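Local coordinates for protein endoglucanase EG-II (Hypocrea jecorina, PDB 3QR3) that hydrolyses internal beta-1,4-glucosidic bonds of cellulose, as an endoglucanase whose catalytic domain is a family 5 TIM barrel, at residues Gly296-Asp299 and Ser300-Leu304. Residues are numbered along the deposited sequence; the frame is centred on the assembly and turned at random.
Sequences GSFD and STYVL
With CG of F298 anti to its carbonyl carbon (chi1 -71°) and CG of Y302 anti to its backbone N (chi1 178°), the two rings are brought face to face from residues four apart. They form an offset stack, centroids 3.9 Å apart and planes 12° from parallel. The shift leaves F298 CD1 near the rim of the Y302 ring, 3.4 Å from Y302 CD2, whereas Y302 CE2 lies over the centre of the F298 ring. The backbone amide of L304 covers the other face of Y302, its N 3.5 Å above the plane, which sandwiches the tyrosine between phenyl ring and main chain. This reversal of the chain belongs to the loop that follows the eighth strand of the TIM barrel, 287-296, and a type I beta turn from D299 to Y302 makes the bend, closed by Y302 N donating to D299 O at 3.1 Å. D299 also opens an Asx turn: its OD1 accepts T301 N at 3.0 Å, from above the carboxylate plane. D299 OD1 uses its syn lone pair for T301 OG1, 2.7 Å away, and two donors from one residue thus restrict the rotation of the carboxylate at the exposed tip of the turn. From barrel strand 287-296, W293 meets the F298 ring at a steep angle and hydrogen-bonds through NE1 to Y302 OH, while F15 packs against F298 as well.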
loop_
_atom_site.group_PDB
_atom_site.type_symbol
_atom_site.label_atom_id
_atom_site.label_comp_id
_atom_site.label_asym_id
_atom_site.label_seq_id
_atom_site.Cartn_x
_atom_site.Cartn_y
_atom_site.Cartn_z
ATOM N N GLY A 296 10.184 -4.018 -6.953
ATOM C CA GLY A 296 10.066 -5.425 -6.622
ATOM C C GLY A 296 10.224 -6.238 -7.901
ATOM O O GLY A 296 11.246 -6.129 -8.581
ATOM N N SER A 297 9.205 -7.024 -8.244
ATOM C CA SER A 297 9.289 -7.956 -9.370
ATOM C C SER A 297 8.977 -7.332 -10.735
ATOM O O SER A 297 9.077 -8.002 -11.758
ATOM C CB SER A 297 8.414 -9.192 -9.122
ATOM O OG SER A 297 8.934 -9.972 -8.051
ATOM N N PHE A 298 8.621 -6.052 -10.756
ATOM C CA PHE A 298 8.525 -5.328 -12.026
ATOM C C PHE A 298 9.925 -5.152 -12.597
ATOM O O PHE A 298 10.882 -4.980 -11.843
ATOM C CB PHE A 298 7.875 -3.959 -11.843
ATOM C CG PHE A 298 6.399 -4.011 -11.544
ATOM C CD1 PHE A 298 5.500 -4.444 -12.502
ATOM C CD2 PHE A 298 5.912 -3.581 -10.312
ATOM C CE1 PHE A 298 4.143 -4.482 -12.237
ATOM C CE2 PHE A 298 4.557 -3.604 -10.035
ATOM C CZ PHE A 298 3.667 -4.065 -10.996
ATOM N N ASP A 299 10.062 -5.212 -13.918
ATOM C CA ASP A 299 11.374 -5.000 -14.528
ATOM C C ASP A 299 11.390 -3.770 -15.428
ATOM O O ASP A 299 10.468 -2.960 -15.397
ATOM C CB ASP A 299 11.873 -6.257 -15.255
ATOM C CG ASP A 299 11.048 -6.604 -16.486
ATOM O OD1 ASP A 299 10.259 -5.756 -16.948
ATOM O OD2 ASP A 299 11.213 -7.729 -17.009
ATOM N N SER A 300 12.446 -3.625 -16.215
ATOM C CA SER A 300 12.686 -2.392 -16.958
ATOM C C SER A 300 11.598 -2.092 -17.993
ATOM O O SER A 300 11.526 -0.979 -18.517
ATOM C CB SER A 300 14.048 -2.457 -17.665
ATOM O OG SER A 300 14.077 -3.538 -18.585
ATOM N N THR A 301 10.754 -3.077 -18.291
ATOM C CA THR A 301 9.778 -2.922 -19.362
ATOM C C THR A 301 8.420 -2.448 -18.852
ATOM O O THR A 301 7.545 -2.071 -19.630
ATOM C CB THR A 301 9.611 -4.230 -20.156
ATOM O OG1 THR A 301 9.067 -5.242 -19.304
ATOM C CG2 THR A 301 10.971 -4.697 -20.700
ATOM N N TYR A 302 8.239 -2.471 -17.540
ATOM C CA TYR A 302 6.986 -2.025 -16.964
ATOM C C TYR A 302 6.860 -0.511 -17.112
ATOM O O TYR A 302 7.800 0.232 -16.813
ATOM C CB TYR A 302 6.917 -2.424 -15.498
ATOM C CG TYR A 302 5.655 -1.950 -14.824
ATOM C CD1 TYR A 302 4.408 -2.191 -15.394
ATOM C CD2 TYR A 302 5.706 -1.269 -13.612
ATOM C CE1 TYR A 302 3.245 -1.751 -14.777
ATOM C CE2 TYR A 302 4.551 -0.833 -12.984
ATOM C CZ TYR A 302 3.326 -1.075 -13.571
ATOM O OH TYR A 302 2.175 -0.644 -12.950
ATOM N N VAL A 303 5.699 -0.049 -17.566
ATOM C CA VAL A 303 5.511 1.371 -17.858
ATOM C C VAL A 303 5.702 2.279 -16.638
ATOM O O VAL A 303 6.171 3.408 -16.772
ATOM C CB VAL A 303 4.142 1.658 -18.511
ATOM C CG1 VAL A 303 3.005 1.178 -17.613
ATOM C CG2 VAL A 303 4.008 3.156 -18.814
ATOM N N LEU A 304 5.350 1.798 -15.450
ATOM C CA LEU A 304 5.582 2.588 -14.243
ATOM C C LEU A 304 6.723 2.038 -13.395
ATOM O O LEU A 304 6.693 2.142 -12.164
ATOM C CB LEU A 304 4.307 2.710 -13.394
ATOM C CG LEU A 304 3.606 4.070 -13.448
ATOM C CD1 LEU A 304 3.161 4.392 -14.869
ATOM C CD2 LEU A 304 2.418 4.117 -12.482
#